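PDB 5X3I: 1,3-alpha-isomaltosidase from Kribbella flavida DSM 17836, which hydrolyses the alpha-1,3-glucosidic linkages of cyclobis-(1-6)-alpha-nigerosyl, a cyclic tetrasaccharide made from starch, to yield isomaltose inside the cell. Local coordinates for residues Q674-L677 / L681-N684; A407-A412 / T453-Y458; N306-Q311 / T315-T320; G238-T243 / T282-E287. The protein carries 1 engineered substitution. All blocks are in the same frame, centred on the assembly; numbering follows the deposited sequence.

Contact 1 of 4, residues Q674-L677 / L681-N684; sequences QYLL and LLIN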
loop_
_atom_site.group_PDB
_atom_site.type_symbol
_atom_site.label_atom_id
_atom_site.label_comp_id
_atom_site.label_asym_id
_atom_site.label_seq_id
_atom_site.Cartn_x
_atom_site.Cartn_y
_atom_site.Cartn_z
ATOM N N GLN A 674 10.790 5.927 -18.069
ATOM C CA GLN A 674 11.202 4.813 -18.919
ATOM C C GLN A 674 11.640 3.627 -18.097
ATOM O O GLN A 674 12.151 3.788 -16.998
ATOM C CB GLN A 674 12.362 5.206 -19.837
ATOM C CG GLN A 674 12.038 6.233 -20.864
ATOM C CD GLN A 674 13.196 6.490 -21.801
ATOM O OE1 GLN A 674 13.092 7.313 -22.699
ATOM N NE2 GLN A 674 14.295 5.783 -21.599
ATOM N N TYR A 675 11.460 2.434 -18.636
ATOM C CA TYR A 675 11.947 1.241 -17.966
ATOM C C TYR A 675 12.112 0.081 -18.924
ATOM O O TYR A 675 11.535 0.063 -20.007
ATOM C CB TYR A 675 11.005 0.840 -16.827
ATOM C CG TYR A 675 9.594 0.551 -17.271
ATOM C CD1 TYR A 675 8.671 1.576 -17.421
ATOM C CD2 TYR A 675 9.176 -0.753 -17.532
ATOM C CE1 TYR A 675 7.383 1.320 -17.819
ATOM C CE2 TYR A 675 7.891 -1.020 -17.924
ATOM C CZ TYR A 675 7.000 0.015 -18.077
ATOM O OH TYR A 675 5.721 -0.248 -18.481
ATOM N N LEU A 676 12.895 -0.899 -18.506
ATOM C CA LEU A 676 12.993 -2.149 -19.226
ATOM C C LEU A 676 11.982 -3.120 -18.626
ATOM O O LEU A 676 11.909 -3.253 -17.405
ATOM C CB LEU A 676 14.404 -2.724 -19.140
ATOM C CG LEU A 676 15.504 -1.888 -19.795
ATOM C CD1 LEU A 676 16.857 -2.353 -19.315
ATOM C CD2 LEU A 676 15.411 -1.993 -21.306
ATOM N N LEU A 677 11.190 -3.767 -19.477
ATOM C CA LEU A 677 10.339 -4.854 -19.024
ATOM C C LEU A 677 11.105 -6.145 -19.270
ATOM O O LEU A 677 11.218 -6.610 -20.404
ATOM C CB LEU A 677 9.009 -4.837 -19.776
ATOM C CG LEU A 677 8.002 -5.964 -19.511
ATOM C CD1 LEU A 677 7.334 -5.768 -18.173
ATOM C CD2 LEU A 677 6.962 -6.007 -20.613
ATOM N N LEU A 681 13.073 -5.615 -23.375
ATOM C CA LEU A 681 12.175 -4.594 -23.908
ATOM C C LEU A 681 12.238 -3.297 -23.119
ATOM O O LEU A 681 12.139 -3.312 -21.905
ATOM C CB LEU A 681 10.727 -5.091 -23.920
ATOM C CG LEU A 681 10.331 -6.266 -24.816
ATOM C CD1 LEU A 681 8.899 -6.694 -24.510
ATOM C CD2 LEU A 681 10.481 -5.905 -26.278
ATOM N N LEU A 682 12.351 -2.181 -23.828
ATOM C CA LEU A 682 12.333 -0.866 -23.211
ATOM C C LEU A 682 11.008 -0.180 -23.503
ATOM O O LEU A 682 10.594 -0.047 -24.655
ATOM C CB LEU A 682 13.515 -0.021 -23.702
ATOM C CG LEU A 682 13.791 1.297 -22.973
ATOM C CD1 LEU A 682 15.256 1.637 -23.051
ATOM C CD2 LEU A 682 12.979 2.416 -23.571
ATOM N N ILE A 683 10.345 0.249 -22.443
ATOM C CA ILE A 683 9.025 0.847 -22.542
ATOM C C ILE A 683 9.083 2.338 -22.230
ATOM O O ILE A 683 9.815 2.751 -21.340
ATOM C CB ILE A 683 8.038 0.172 -21.572
ATOM C CG1 ILE A 683 8.251 -1.345 -21.539
ATOM C CG2 ILE A 683 6.614 0.550 -21.911
ATOM C CD1 ILE A 683 8.086 -2.031 -22.883
ATOM N N ASN A 684 8.309 3.133 -22.957
ATOM C CA ASN A 684 8.213 4.562 -22.688
ATOM C C ASN A 684 6.782 5.073 -22.767
ATOM O O ASN A 684 6.369 5.610 -23.791
ATOM C CB ASN A 684 9.097 5.347 -23.661
ATOM C CG ASN A 684 9.210 6.815 -23.291
ATOM O OD1 ASN A 684 8.841 7.218 -22.193
ATOM N ND2 ASN A 684 9.722 7.620 -24.213
HETATM O O HOH W 1 11.484 9.249 -21.598
#
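Y675 holds CG between its backbone N and carbonyl carbon (chi1 59°), raising its ring over I683. I683 sets CG2 anti to its backbone N and CG1 beside it, so that CB and both branches meet the phenol. I683 CB lies over one ring face, off centre toward the rim, in a CH-pi contact 3.9 Å from the Y675 centroid. I683 CG1 packs against Y675 CE2 at 3.6 Å, while CG2 reaches the hydroxyl end, whose OH bonds to the carbonyl of F588. The backbones of this pair exchange two hydrogen bonds: the one from I683 N to Y675 O is short at 2.7 Å and almost straight (178°), and the return bond from Y675 N to I683 O is 3.2 Å. Past the non-hydrogen-bonded pair, where L676 CD2 rests on L682 CB at 3.6 Å on the other face, L677 N bonds to L681 O. At the far end Q674 CG lies 3.6 Å from N684 OD1; a water gives a hydrogen bond to Q674 OE1 and a weak one to N684 OD1. Q674 OE1 also bonds to Y697 N, and N684 ND2 to T696 OG1. L677 and L681, on the same face as Y675 and I683, pack against L640 and Y639 of helix 622-650. This is an antiparallel beta hairpin with a three-residue connection, in the sheet of the family 31 C-terminal domain.

Contact 2 of 4, residues A407-A412 / T453-Y458; sequences AADAAA and TEKRRY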
loop_
_atom_site.group_PDB
_atom_site.type_symbol
_atom_site.label_atom_id
_atom_site.label_comp_id
_atom_site.label_asym_id
_atom_site.label_seq_id
_atom_site.Cartn_x
_atom_site.Cartn_y
_atom_site.Cartn_z
ATOM N N ALA A 407 -21.397 -11.355 14.912
ATOM C CA ALA A 407 -21.331 -11.050 16.340
ATOM C C ALA A 407 -20.775 -12.226 17.127
ATOM O O ALA A 407 -20.004 -12.039 18.066
ATOM C CB ALA A 407 -22.706 -10.668 16.874
ATOM N N ALA A 408 -21.167 -13.434 16.738
ATOM C CA ALA A 408 -20.640 -14.626 17.376
ATOM C C ALA A 408 -19.121 -14.703 17.205
ATOM O O ALA A 408 -18.417 -15.056 18.133
ATOM C CB ALA A 408 -21.298 -15.870 16.816
ATOM N N ASP A 409 -18.631 -14.371 16.010
ATOM C CA ASP A 409 -17.200 -14.454 15.724
ATOM C C ASP A 409 -16.414 -13.366 16.472
ATOM O O ASP A 409 -15.326 -13.619 16.966
ATOM C CB ASP A 409 -16.940 -14.363 14.216
ATOM C CG ASP A 409 -17.421 -15.615 13.450
ATOM O OD1 ASP A 409 -17.918 -16.555 14.090
ATOM O OD2 ASP A 409 -17.288 -15.657 12.210
ATOM N N ALA A 410 -16.968 -12.160 16.540
ATOM C CA ALA A 410 -16.315 -11.074 17.258
ATOM C C ALA A 410 -16.174 -11.445 18.730
ATOM O O ALA A 410 -15.136 -11.226 19.335
ATOM C CB ALA A 410 -17.085 -9.781 17.104
ATOM N N ALA A 411 -17.227 -12.028 19.290
ATOM C CA ALA A 411 -17.209 -12.444 20.682
ATOM C C ALA A 411 -16.174 -13.542 20.890
ATOM O O ALA A 411 -15.454 -13.524 21.877
ATOM C CB ALA A 411 -18.582 -12.915 21.125
ATOM N N ALA A 412 -16.106 -14.493 19.961
ATOM C CA ALA A 412 -15.094 -15.533 20.030
ATOM C C ALA A 412 -13.690 -14.937 19.956
ATOM O O ALA A 412 -12.789 -15.425 20.606
ATOM C CB ALA A 412 -15.285 -16.543 18.926
ATOM N N THR A 453 -8.289 -17.592 8.808
ATOM C CA THR A 453 -8.338 -18.109 7.450
ATOM C C THR A 453 -9.230 -19.353 7.355
ATOM O O THR A 453 -9.778 -19.632 6.289
ATOM C CB THR A 453 -6.923 -18.441 6.903
ATOM O OG1 THR A 453 -6.268 -19.378 7.760
ATOM C CG2 THR A 453 -6.068 -17.165 6.801
ATOM N N GLU A 454 -9.392 -20.080 8.459
ATOM C CA GLU A 454 -10.215 -21.292 8.446
ATOM C C GLU A 454 -11.642 -20.975 8.003
ATOM O O GLU A 454 -12.293 -21.789 7.390
ATOM C CB GLU A 454 -10.236 -21.975 9.817
ATOM C CG GLU A 454 -10.916 -23.338 9.825
ATOM C CD GLU A 454 -10.161 -24.407 9.036
ATOM O OE1 GLU A 454 -9.000 -24.188 8.636
ATOM O OE2 GLU A 454 -10.742 -25.484 8.828
ATOM N N LYS A 455 -12.108 -19.771 8.307
ATOM C CA LYS A 455 -13.448 -19.354 7.913
ATOM C C LYS A 455 -13.578 -19.231 6.393
ATOM O O LYS A 455 -14.673 -19.373 5.846
ATOM C CB LYS A 455 -13.803 -18.024 8.592
ATOM C CG LYS A 455 -13.675 -18.084 10.120
ATOM C CD LYS A 455 -14.247 -16.858 10.803
ATOM C CE LYS A 455 -14.056 -16.946 12.327
ATOM N NZ LYS A 455 -14.628 -18.192 12.893
ATOM N N ARG A 456 -12.453 -18.973 5.729
ATOM C CA ARG A 456 -12.415 -18.840 4.281
ATOM C C ARG A 456 -12.060 -20.152 3.545
ATOM O O ARG A 456 -12.075 -20.196 2.311
ATOM C CB ARG A 456 -11.411 -17.757 3.882
ATOM C CG ARG A 456 -11.828 -16.314 4.196
ATOM C CD ARG A 456 -11.628 -15.912 5.656
ATOM N NE ARG A 456 -11.969 -14.503 5.808
ATOM C CZ ARG A 456 -12.246 -13.890 6.952
ATOM N NH1 ARG A 456 -12.207 -14.541 8.114
ATOM N NH2 ARG A 456 -12.562 -12.605 6.922
ATOM N N ARG A 457 -11.729 -21.196 4.301
ATOM C CA ARG A 457 -11.181 -22.409 3.695
ATOM C C ARG A 457 -12.120 -23.029 2.650
ATOM O O ARG A 457 -11.667 -23.436 1.581
ATOM C CB ARG A 457 -10.831 -23.454 4.762
ATOM C CG ARG A 457 -10.266 -24.758 4.198
ATOM C CD ARG A 457 -9.654 -25.649 5.285
ATOM N NE ARG A 457 -8.520 -24.981 5.905
ATOM C CZ ARG A 457 -7.307 -24.915 5.367
ATOM N NH1 ARG A 457 -7.053 -25.510 4.205
ATOM N NH2 ARG A 457 -6.342 -24.260 5.998
ATOM N N TYR A 458 -13.416 -23.079 2.947
ATOM C CA TYR A 458 -14.372 -23.666 2.005
ATOM C C TYR A 458 -14.427 -22.891 0.680
ATOM O O TYR A 458 -14.785 -23.451 -0.351
ATOM C CB TYR A 458 -15.771 -23.747 2.624
ATOM C CG TYR A 458 -16.509 -22.429 2.647
ATOM C CD1 TYR A 458 -16.225 -21.474 3.611
ATOM C CD2 TYR A 458 -17.493 -22.144 1.712
ATOM C CE1 TYR A 458 -16.901 -20.265 3.642
ATOM C CE2 TYR A 458 -18.181 -20.932 1.732
ATOM C CZ TYR A 458 -17.872 -19.998 2.702
ATOM O OH TYR A 458 -18.528 -18.799 2.734
HETATM O O HOH W 2 -17.287 -18.359 11.679
#
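D409 and K455 reach for each other from opposite directions, D409 off helix 404-415 and K455 from the type I turn running from E454 to R457. Their meeting is not head-on. D409 OD2 lies alongside the end of the lysine chain, 3.5 Å from K455 CE, while K455 NZ stands 3.7 Å from D409 OD2, a long salt bridge. The reason is a bend at the last lysine torsion (chi4 -55°), which swings NZ away from the line of an otherwise extended chain. A water fills in the polar link: it donates to D409 OD2 at 2.8 Å and accepts from K455 NZ at 2.9 Å. Each charged end has a further partner, NZ the carbonyl of G356 and D409 OD1 the side-chain amide of Q405 one helical turn back, and W451 adds a cation-pi contact to the lysine. The ion pair is buried, so its charges are likely to be balanced mainly by this small polar network. Within the turn, R457 NE bonds to E454 OE1, meeting it from above the carboxylate plane. The arrangement is a water-assisted ion pair from a helix to a type I turn within the TIM barrel, tying together two parts of the long connection between adjacent strands 388-393 and 467-470.

Contact 3 of 4, residues N306-Q311 / T315-T320; sequences NEWNTQ and TARMDT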
loop_
_atom_site.group_PDB
_atom_site.type_symbol
_atom_site.label_atom_id
_atom_site.label_comp_id
_atom_site.label_asym_id
_atom_site.label_seq_id
_atom_site.Cartn_x
_atom_site.Cartn_y
_atom_site.Cartn_z
ATOM N N ASN A 306 -16.281 -2.499 -8.607
ATOM C CA ASN A 306 -16.796 -2.722 -7.269
ATOM C C ASN A 306 -18.284 -3.006 -7.302
ATOM O O ASN A 306 -18.800 -3.740 -6.481
ATOM C CB ASN A 306 -16.518 -1.533 -6.356
ATOM C CG ASN A 306 -17.165 -1.701 -5.011
ATOM O OD1 ASN A 306 -18.296 -1.282 -4.809
ATOM N ND2 ASN A 306 -16.482 -2.378 -4.105
ATOM N N GLU A 307 -18.952 -2.457 -8.299
ATOM C CA GLU A 307 -20.390 -2.586 -8.378
ATOM C C GLU A 307 -20.849 -3.901 -9.022
ATOM O O GLU A 307 -22.047 -4.082 -9.219
ATOM C CB GLU A 307 -20.992 -1.382 -9.101
ATOM C CG GLU A 307 -20.798 -0.113 -8.295
ATOM C CD GLU A 307 -21.668 1.030 -8.754
ATOM O OE1 GLU A 307 -22.006 1.083 -9.950
ATOM O OE2 GLU A 307 -22.010 1.878 -7.908
ATOM N N TRP A 308 -19.944 -4.833 -9.336
ATOM C CA TRP A 308 -20.508 -6.075 -9.821
ATOM C C TRP A 308 -20.717 -6.904 -8.574
ATOM O O TRP A 308 -19.881 -7.715 -8.189
ATOM C CB TRP A 308 -19.516 -6.778 -10.759
ATOM C CG TRP A 308 -18.950 -5.928 -11.873
ATOM C CD1 TRP A 308 -19.526 -4.833 -12.437
ATOM C CD2 TRP A 308 -17.720 -6.141 -12.582
ATOM N NE1 TRP A 308 -18.736 -4.344 -13.441
ATOM C CE2 TRP A 308 -17.621 -5.131 -13.553
ATOM C CE3 TRP A 308 -16.700 -7.097 -12.498
ATOM C CZ2 TRP A 308 -16.530 -5.030 -14.415
ATOM C CZ3 TRP A 308 -15.612 -6.989 -13.348
ATOM C CH2 TRP A 308 -15.540 -5.969 -14.300
ATOM N N ASN A 309 -21.924 -6.761 -8.041
ATOM C CA ASN A 309 -22.282 -7.298 -6.736
ATOM C C ASN A 309 -23.239 -8.476 -6.734
ATOM O O ASN A 309 -23.783 -8.808 -5.684
ATOM C CB ASN A 309 -22.757 -6.174 -5.802
ATOM C CG ASN A 309 -24.128 -5.686 -6.116
ATOM O OD1 ASN A 309 -24.517 -5.592 -7.264
ATOM N ND2 ASN A 309 -24.869 -5.354 -5.085
ATOM N N THR A 310 -23.576 -8.983 -7.918
ATOM C CA THR A 310 -24.436 -10.158 -8.044
ATOM C C THR A 310 -23.874 -11.162 -9.048
ATOM O O THR A 310 -23.088 -10.804 -9.915
ATOM C CB THR A 310 -25.861 -9.797 -8.511
ATOM O OG1 THR A 310 -25.813 -9.348 -9.868
ATOM C CG2 THR A 310 -26.477 -8.710 -7.637
ATOM N N GLN A 311 -24.323 -12.408 -8.944
ATOM C CA GLN A 311 -23.990 -13.429 -9.929
ATOM C C GLN A 311 -24.375 -12.956 -11.337
ATOM O O GLN A 311 -23.573 -13.031 -12.257
ATOM C CB GLN A 311 -24.682 -14.759 -9.588
ATOM C CG GLN A 311 -24.246 -15.903 -10.479
ATOM C CD GLN A 311 -24.555 -17.277 -9.902
ATOM O OE1 GLN A 311 -24.733 -17.443 -8.691
ATOM N NE2 GLN A 311 -24.597 -18.277 -10.775
ATOM N N THR A 315 -21.518 -12.409 -14.292
ATOM C CA THR A 315 -21.621 -13.213 -15.499
ATOM C C THR A 315 -21.903 -12.307 -16.710
ATOM O O THR A 315 -21.344 -12.534 -17.771
ATOM C CB THR A 315 -22.681 -14.350 -15.362
ATOM O OG1 THR A 315 -23.977 -13.813 -15.118
ATOM C CG2 THR A 315 -22.315 -15.272 -14.221
ATOM N N ALA A 316 -22.698 -11.252 -16.543
ATOM C CA ALA A 316 -22.962 -10.330 -17.660
ATOM C C ALA A 316 -21.697 -9.630 -18.155
ATOM O O ALA A 316 -21.448 -9.579 -19.357
ATOM C CB ALA A 316 -24.000 -9.291 -17.279
ATOM N N ARG A 317 -20.909 -9.095 -17.224
ATOM C CA ARG A 317 -19.681 -8.389 -17.571
ATOM C C ARG A 317 -18.669 -9.325 -18.253
ATOM O O ARG A 317 -18.022 -8.938 -19.220
ATOM C CB ARG A 317 -19.053 -7.740 -16.319
ATOM C CG ARG A 317 -19.909 -6.641 -15.645
ATOM C CD ARG A 317 -20.104 -5.377 -16.500
ATOM N NE ARG A 317 -21.012 -4.443 -15.833
ATOM C CZ ARG A 317 -22.332 -4.449 -15.975
ATOM N NH1 ARG A 317 -22.909 -5.326 -16.787
ATOM N NH2 ARG A 317 -23.082 -3.588 -15.303
ATOM N N MET A 318 -18.538 -10.551 -17.754
ATOM C CA MET A 318 -17.606 -11.498 -18.360
ATOM C C MET A 318 -18.131 -11.983 -19.722
ATOM O O MET A 318 -17.359 -12.201 -20.637
ATOM C CB MET A 318 -17.343 -12.685 -17.428
ATOM C CG MET A 318 -16.588 -12.335 -16.141
ATOM S SD MET A 318 -14.989 -11.547 -16.418
ATOM C CE MET A 318 -15.405 -9.821 -16.246
ATOM N N ASP A 319 -19.443 -12.123 -19.847
ATOM C CA ASP A 319 -20.034 -12.477 -21.133
ATOM C C ASP A 319 -19.712 -11.385 -22.151
ATOM O O ASP A 319 -19.410 -11.675 -23.301
ATOM C CB ASP A 319 -21.553 -12.681 -21.030
ATOM C CG ASP A 319 -21.929 -14.041 -20.467
ATOM O OD1 ASP A 319 -21.036 -14.850 -20.194
ATOM O OD2 ASP A 319 -23.132 -14.305 -20.302
ATOM N N THR A 320 -19.728 -10.131 -21.708
ATOM C CA THR A 320 -19.433 -9.037 -22.621
ATOM C C THR A 320 -17.970 -9.088 -23.067
ATOM O O THR A 320 -17.687 -8.900 -24.242
ATOM C CB THR A 320 -19.772 -7.661 -22.007
ATOM O OG1 THR A 320 -21.182 -7.590 -21.767
ATOM C CG2 THR A 320 -19.390 -6.542 -22.966
#
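W308 and R317 make the tight part of this contact, the arginine's aliphatic chain lying over the buried indole. R317 CG sits above the five-membered ring of W308, 3.5 Å from its centroid and 15° off the normal, a CH-pi contact. A bend at chi2 (-66°) turns the chain after CG, so that CD and NE pass over the NE1 side of the indole while the guanidinium stands almost perpendicular to it. W308 NE1 and R317 NE come within 3.3 Å, yet both are donors and do not bond; both turn to D607 OD2, which takes a hydrogen bond from the indole and a salt bridge from the arginine, and this shared acceptor probably accounts for their closeness. Toward the six-membered ring the fit is slacker, M318 CE approaching W308 CZ3 at 4.1 Å, and V331 of the next barrel strand touches both side chains. With an alanine in place of W308, the R317 methylenes would probably lose the face they lie on, and D607 be left with only the arginine of this pair. At Q311 and T315 the fit is loose: the link is chiefly a helical backbone bond, T315 N to Q311 O at 3.0 Å, and the side chains scarcely meet, Q311 CG lying 4.3 Å from T315 CG2. Q311 packs instead on helix 375-384 and bonds through OE1 to D374 N. N-cap T310 bonds through OG1 to L313 N. This is the first beta-alpha unit of the family 31 TIM barrel, the loop after strand 302-304 folded back on helix 311-323.

Contact 4 of 4, residues G238-T243 / T282-E287; sequences GFHVRT and TGFLDE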
loop_
_atom_site.group_PDB
_atom_site.type_symbol
_atom_site.label_atom_id
_atom_site.label_comp_id
_atom_site.label_asym_id
_atom_site.label_seq_id
_atom_site.Cartn_x
_atom_site.Cartn_y
_atom_site.Cartn_z
ATOM N N GLY A 238 23.783 0.300 -1.027
ATOM C CA GLY A 238 22.455 0.486 -0.486
ATOM C C GLY A 238 22.416 0.181 0.994
ATOM O O GLY A 238 23.325 -0.442 1.527
ATOM N N PHE A 239 21.349 0.607 1.653
ATOM C CA PHE A 239 21.214 0.417 3.089
ATOM C C PHE A 239 19.813 -0.050 3.464
ATOM O O PHE A 239 18.845 0.269 2.797
ATOM C CB PHE A 239 21.526 1.718 3.837
ATOM C CG PHE A 239 20.516 2.807 3.595
ATOM C CD1 PHE A 239 19.437 2.976 4.446
ATOM C CD2 PHE A 239 20.637 3.648 2.506
ATOM C CE1 PHE A 239 18.507 3.966 4.216
ATOM C CE2 PHE A 239 19.709 4.637 2.272
ATOM C CZ PHE A 239 18.641 4.795 3.131
ATOM N N HIS A 240 19.730 -0.789 4.556
ATOM C CA HIS A 240 18.465 -1.156 5.158
ATOM C C HIS A 240 18.541 -0.888 6.651
ATOM O O HIS A 240 19.355 -1.480 7.346
ATOM C CB HIS A 240 18.146 -2.628 4.889
ATOM C CG HIS A 240 17.007 -3.163 5.691
ATOM N ND1 HIS A 240 16.970 -4.462 6.151
ATOM C CD2 HIS A 240 15.853 -2.591 6.101
ATOM C CE1 HIS A 240 15.853 -4.661 6.818
ATOM N NE2 HIS A 240 15.153 -3.542 6.798
ATOM N N VAL A 241 17.690 -0.003 7.146
ATOM C CA VAL A 241 17.607 0.198 8.583
ATOM C C VAL A 241 16.789 -0.946 9.143
ATOM O O VAL A 241 15.622 -1.097 8.761
ATOM C CB VAL A 241 16.945 1.525 8.941
ATOM C CG1 VAL A 241 17.020 1.764 10.435
ATOM C CG2 VAL A 241 17.585 2.668 8.160
ATOM N N ARG A 242 17.328 -1.750 10.056
ATOM C CA ARG A 242 16.513 -2.893 10.376
ATOM C C ARG A 242 15.623 -2.543 11.549
ATOM O O ARG A 242 15.949 -2.790 12.697
ATOM C CB ARG A 242 17.403 -4.090 10.739
ATOM C CG ARG A 242 18.415 -4.481 9.675
ATOM C CD ARG A 242 19.443 -5.470 10.201
ATOM N NE ARG A 242 20.200 -6.071 9.106
ATOM C CZ ARG A 242 21.332 -6.749 9.253
ATOM N NH1 ARG A 242 21.858 -6.906 10.462
ATOM N NH2 ARG A 242 21.943 -7.267 8.193
ATOM N N THR A 243 14.407 -2.159 11.208
ATOM C CA THR A 243 13.367 -1.898 12.177
ATOM C C THR A 243 12.042 -1.937 11.436
ATOM O O THR A 243 11.999 -1.627 10.247
ATOM C CB THR A 243 13.556 -0.524 12.849
ATOM O OG1 THR A 243 12.549 -0.324 13.838
ATOM C CG2 THR A 243 13.476 0.584 11.825
ATOM N N THR A 282 20.001 -7.967 -4.086
ATOM C CA THR A 282 20.139 -9.360 -3.680
ATOM C C THR A 282 20.454 -9.463 -2.193
ATOM O O THR A 282 19.892 -10.294 -1.487
ATOM C CB THR A 282 21.238 -10.079 -4.484
ATOM O OG1 THR A 282 20.896 -10.086 -5.873
ATOM C CG2 THR A 282 21.418 -11.506 -4.000
ATOM N N GLY A 283 21.359 -8.613 -1.724
ATOM C CA GLY A 283 21.692 -8.579 -0.313
ATOM C C GLY A 283 20.482 -8.269 0.556
ATOM O O GLY A 283 20.247 -8.937 1.552
ATOM N N PHE A 284 19.724 -7.248 0.173
ATOM C CA PHE A 284 18.480 -6.898 0.861
ATOM C C PHE A 284 17.511 -8.093 0.880
ATOM O O PHE A 284 17.045 -8.501 1.936
ATOM C CB PHE A 284 17.834 -5.681 0.188
ATOM C CG PHE A 284 16.587 -5.165 0.877
ATOM C CD1 PHE A 284 16.553 -4.972 2.246
ATOM C CD2 PHE A 284 15.461 -4.839 0.135
ATOM C CE1 PHE A 284 15.423 -4.480 2.862
ATOM C CE2 PHE A 284 14.328 -4.353 0.745
ATOM C CZ PHE A 284 14.306 -4.171 2.105
ATOM N N LEU A 285 17.240 -8.671 -0.285
ATOM C CA LEU A 285 16.211 -9.712 -0.383
ATOM C C LEU A 285 16.658 -11.019 0.276
ATOM O O LEU A 285 15.843 -11.721 0.861
ATOM C CB LEU A 285 15.818 -9.945 -1.846
ATOM C CG LEU A 285 15.250 -8.736 -2.607
ATOM C CD1 LEU A 285 14.639 -9.142 -3.952
ATOM C CD2 LEU A 285 14.252 -7.953 -1.768
ATOM N N ASP A 286 17.951 -11.335 0.202
ATOM C CA ASP A 286 18.497 -12.471 0.947
ATOM C C ASP A 286 18.181 -12.340 2.427
ATOM O O ASP A 286 17.957 -13.326 3.121
ATOM C CB ASP A 286 20.014 -12.592 0.772
ATOM C CG ASP A 286 20.402 -13.364 -0.474
ATOM O OD1 ASP A 286 19.496 -13.884 -1.153
ATOM O OD2 ASP A 286 21.615 -13.440 -0.774
ATOM N N GLU A 287 18.216 -11.107 2.911
ATOM C CA GLU A 287 17.912 -10.828 4.301
ATOM C C GLU A 287 16.412 -10.796 4.619
ATOM O O GLU A 287 15.980 -11.382 5.595
ATOM C CB GLU A 287 18.557 -9.489 4.687
ATOM C CG GLU A 287 18.378 -9.070 6.127
ATOM C CD GLU A 287 19.031 -7.714 6.429
ATOM O OE1 GLU A 287 18.421 -6.937 7.188
ATOM O OE2 GLU A 287 20.131 -7.431 5.897
#
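H240 points from its strand toward helix 277-288, and can be followed from the backbone outward. H240 CB touches the rim of F284, 3.9 Å from CE1. H240 CG comes closer to the same F284 atom, at 3.5 Å, because chi1 near 168° swings the imidazole out from the strand toward the helix. H240 CD2 also lies under F284 CE1, which sits over one imidazole face, and so does H240 NE2 at the longer distance of 4.1 Å. The pair is T-shaped, the F284 edge toward the H240 face, with centroids 5.0 Å apart and planes at 71°. The opposite face is covered by the CA of R242. H240 ND1, at the ring edge, gives a weak, bent hydrogen bond to E287 OE1 at 3.1 Å, and H240 CE1 lies next to the same oxygen. E287 runs out extended to this point, where R242 grips it side-on with two nitrogens: NE to OE1 at 2.8 Å and NH2 to OE2 at 2.9 Å. Guanidinium and carboxylate planes stand 80° apart, and both oxygens are met from above the carboxylate plane, so this is not a coplanar fork. An alanine instead of E287 would probably leave R242 without its counter-charge and the H240 ND1 hydrogen without this acceptor. With R242 bonded through two nitrogens, a weak bond from H240 ND1 and a hydrogen bond between OE2 and Y273 OH, the E287 carboxylate is probably held as an anion, and its charge would favour a proton on ND1 of H240, joining helix to sheet by charge beside an aromatic contact.

How the contacts relate
Along the chain the order is contact 4, contact 3, contact 2, contact 1, each closing before the next opens, and none touches another. Contacts 3 and 2 share the TIM-barrel domain, their centres about 27 Å apart, one on the first beta-alpha unit and the other on the connection between strands 388-393 and 467-470. Contact 4 binds a helix to the sheet containing strand 237-241, ahead of the barrel, and contact 1 belongs to the C-terminal sheet; their centres lie about 26 Å apart. Contacts 1 and 2 are farthest apart, about 45 Å between centres. All four lie away from the active site, where the engineered A471 stands in place of the inferred nucleophile, and belong to the surrounding framework.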